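Local coordinates for protein cytochrome P450 268A2 Cyp268A2 (Mycobacterium marinum, PDB 6BLD) that is a cytochrome P450, a haem-containing protein whose buried pocket, beside the porphyrin, holds a bound (3E,5E)-6,10-dimethylundeca-3,5,9-trien-2-one, at residues V308-R313 with G406-A411. Numbering follows the deposited sequence.
With HEM (protoporphyrin IX containing Fe), chain B; DXJ ((3E,5E)-6,10-dimethylundeca-3,5,9-trien-2-one), chain C.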
# COMPACT_ATOMS: atom_id res chain seq x y z
N VAL A 308 -2.11 2.32 2.41
CA VAL A 308 -1.14 1.83 3.39
C VAL A 308 -1.32 2.68 4.65
O VAL A 308 -0.99 3.87 4.66
CB VAL A 308 0.29 1.91 2.86
CG1 VAL A 308 1.25 1.29 3.87
CG2 VAL A 308 0.40 1.21 1.52
N MET A 309 -1.85 2.06 5.71
CA MET A 309 -2.11 2.77 6.95
C MET A 309 -0.89 2.81 7.87
O MET A 309 -0.68 3.81 8.56
CB MET A 309 -3.29 2.14 7.69
CG MET A 309 -4.61 2.24 6.96
SD MET A 309 -5.97 1.63 7.95
CE MET A 309 -5.46 -0.07 8.25
N THR A 310 -0.10 1.74 7.91
CA THR A 310 0.99 1.65 8.86
C THR A 310 2.24 1.09 8.21
O THR A 310 2.17 0.21 7.34
CB THR A 310 0.63 0.76 10.07
OG1 THR A 310 0.28 -0.55 9.61
CG2 THR A 310 -0.53 1.36 10.85
N PHE A 311 3.39 1.62 8.63
CA PHE A 311 4.69 1.03 8.40
C PHE A 311 5.55 1.41 9.60
O PHE A 311 5.38 2.48 10.18
CB PHE A 311 5.35 1.51 7.10
CG PHE A 311 5.13 0.59 5.93
CD1 PHE A 311 5.19 -0.78 6.09
CD2 PHE A 311 4.86 1.11 4.67
CE1 PHE A 311 4.99 -1.63 5.00
CE2 PHE A 311 4.66 0.27 3.59
CZ PHE A 311 4.72 -1.10 3.76
N ARG A 312 6.44 0.51 9.99
CA ARG A 312 7.21 0.72 11.21
C ARG A 312 8.70 0.73 10.91
O ARG A 312 9.15 0.35 9.83
CB ARG A 312 6.89 -0.36 12.25
CG ARG A 312 7.67 -1.64 12.06
CD ARG A 312 7.93 -2.34 13.38
NE ARG A 312 8.09 -3.78 13.19
CZ ARG A 312 9.25 -4.42 13.22
NH1 ARG A 312 10.38 -3.75 13.46
NH2 ARG A 312 9.29 -5.73 13.02
N ARG A 313 9.47 1.21 11.89
CA ARG A 313 10.92 1.23 11.83
C ARG A 313 11.46 0.79 13.19
O ARG A 313 10.72 0.70 14.18
CB ARG A 313 11.46 2.61 11.46
CG ARG A 313 10.93 3.18 10.15
CD ARG A 313 11.64 2.55 8.95
NE ARG A 313 11.33 3.25 7.70
CZ ARG A 313 10.38 2.87 6.86
NH1 ARG A 313 9.63 1.81 7.13
NH2 ARG A 313 10.18 3.56 5.74
N GLY A 406 -8.39 -4.68 9.78
CA GLY A 406 -6.96 -4.90 9.78
C GLY A 406 -6.22 -3.63 10.14
O GLY A 406 -6.79 -2.54 10.21
N ASN A 407 -4.92 -3.79 10.37
CA ASN A 407 -4.06 -2.71 10.83
C ASN A 407 -2.98 -2.34 9.82
O ASN A 407 -2.06 -1.58 10.16
CB ASN A 407 -3.41 -3.08 12.17
CG ASN A 407 -2.66 -4.41 12.12
OD1 ASN A 407 -1.83 -4.64 11.23
ND2 ASN A 407 -2.94 -5.29 13.08
N PHE A 408 -3.06 -2.84 8.59
CA PHE A 408 -2.04 -2.58 7.59
C PHE A 408 -2.60 -1.83 6.39
O PHE A 408 -2.11 -0.74 6.07
CB PHE A 408 -1.38 -3.90 7.15
CG PHE A 408 -0.24 -3.72 6.17
CD1 PHE A 408 0.55 -2.59 6.21
CD2 PHE A 408 0.03 -4.69 5.23
CE1 PHE A 408 1.60 -2.42 5.31
CE2 PHE A 408 1.07 -4.54 4.33
CZ PHE A 408 1.86 -3.40 4.37
N VAL A 409 -3.61 -2.37 5.72
CA VAL A 409 -4.14 -1.80 4.48
C VAL A 409 -5.58 -1.36 4.72
O VAL A 409 -6.38 -2.11 5.28
CB VAL A 409 -4.05 -2.80 3.32
CG1 VAL A 409 -4.83 -2.29 2.11
CG2 VAL A 409 -2.60 -3.04 2.94
N HIS A 410 -5.90 -0.14 4.29
CA HIS A 410 -7.26 0.40 4.30
C HIS A 410 -7.95 -0.13 3.05
O HIS A 410 -7.85 0.45 1.97
CB HIS A 410 -7.23 1.92 4.34
CG HIS A 410 -8.58 2.55 4.53
ND1 HIS A 410 -8.90 3.78 3.99
CD2 HIS A 410 -9.67 2.14 5.21
CE1 HIS A 410 -10.14 4.09 4.33
NE2 HIS A 410 -10.63 3.11 5.06
N ALA A 411 -8.68 -1.23 3.20
CA ALA A 411 -9.17 -1.99 2.06
C ALA A 411 -10.69 -2.07 2.05
O ALA A 411 -11.34 -2.04 3.10
CB ALA A 411 -8.58 -3.41 2.05
CHA HEM B . 6.92 1.31 -1.19
CHB HEM B . 5.83 -0.82 -5.41
CHC HEM B . 1.67 1.69 -5.61
CHD HEM B . 2.42 3.09 -1.01
C1A HEM B . 7.00 0.52 -2.32
C2A HEM B . 8.08 -0.37 -2.67
C3A HEM B . 7.79 -0.96 -3.83
C4A HEM B . 6.49 -0.46 -4.26
CMA HEM B . 8.66 -1.98 -4.59
CAA HEM B . 9.37 -0.59 -1.85
CBA HEM B . 10.35 0.53 -2.17
CGA HEM B . 11.55 0.45 -1.25
O1A HEM B . 12.60 1.06 -1.59
O2A HEM B . 11.45 -0.22 -0.19
C1B HEM B . 4.65 -0.28 -5.87
C2B HEM B . 4.07 -0.50 -7.17
C3B HEM B . 2.92 0.18 -7.25
C4B HEM B . 2.72 0.87 -5.98
CMB HEM B . 4.66 -1.38 -8.30
CAB HEM B . 2.04 0.17 -8.52
CBB HEM B . 0.95 0.94 -8.65
C1C HEM B . 1.51 2.30 -4.38
C2C HEM B . 0.42 3.17 -3.99
C3C HEM B . 0.63 3.55 -2.71
C4C HEM B . 1.86 2.94 -2.26
CMC HEM B . -0.75 3.54 -4.92
CAC HEM B . -0.19 4.47 -1.79
CBC HEM B . -1.20 5.24 -2.22
C1D HEM B . 3.70 2.75 -0.65
C2D HEM B . 4.34 3.04 0.61
C3D HEM B . 5.59 2.55 0.57
C4D HEM B . 5.78 1.93 -0.73
CMD HEM B . 3.69 3.79 1.80
CAD HEM B . 6.64 2.63 1.70
CBD HEM B . 7.27 4.02 1.70
CGD HEM B . 8.26 4.16 2.82
O1D HEM B . 8.82 5.28 2.99
O2D HEM B . 8.50 3.17 3.55
NA HEM B . 6.04 0.44 -3.32
NB HEM B . 3.80 0.56 -5.17
NC HEM B . 2.37 2.18 -3.30
ND HEM B . 4.61 2.08 -1.45
FE HEM B . 4.30 1.51 -3.39
C10 DXJ C . 3.37 -8.98 2.92
C13 DXJ C . 1.81 -11.62 5.22
C01 DXJ C . 3.77 -0.89 0.13
C02 DXJ C . 3.28 -2.32 0.38
C03 DXJ C . 4.15 -3.30 0.47
C04 DXJ C . 1.78 -2.59 0.53
C05 DXJ C . 3.68 -4.73 0.72
C06 DXJ C . 4.48 -5.42 1.83
C07 DXJ C . 4.27 -6.93 1.88
C08 DXJ C . 3.58 -7.47 2.86
C09 DXJ C . 4.86 -7.81 0.78
C11 DXJ C . 2.91 -9.53 4.02
C12 DXJ C . 2.69 -11.04 4.11
O14 DXJ C . 3.19 -11.76 3.31
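Met309 and Thr310 meet Asn407 and Phe408 where the start of strand 310-315 joins a loop that lines the ligand pocket of the cytochrome P450 fold, beside the haem. Residues 308 and 309 lead into the strand, whose first four residues complete the segment. Residues 406-411 lie between strand 402-404 and strand 411-418. Val308 and Val409 make a single beta bridge.

Two hydrogen bonds link the segments. Met309 N donates to Phe408 O at 2.8 Å, with an N-H...O angle of 160°. The hydroxyl of Thr310 donates to the loop: OG1 lies 2.6 Å from Asn407 O, in the plane of that carbonyl.

Met309 packs against the loop backbone and His410. Its chain bends at chi3 (-59°), and CE lies 3.4 Å from Gly406 O. CG and SD rest on His410 CB; the His410 ring hydrogen-bonds to Ala305 O through ND1.

The aromatic contact faces the ligand. Phe408 turns its edge to the face of Phe311 in an offset edge-to-face pair, planes at 62°. Phe408 CE1 comes to 3.5 Å from Phe311 CE1, and Val308 CG1 lies beside the Phe408 ring. Phe311 CZ and Phe408 CZ both approach DXJ, while Val308 CG2 and Phe311 CE2 pack on the haem. Arg313 NH2 hydrogen-bonds to haem O2D.

Thr310 O lies in the plane of the Phe408 ring, at its edge, 3.4 Å from Phe408 CE1.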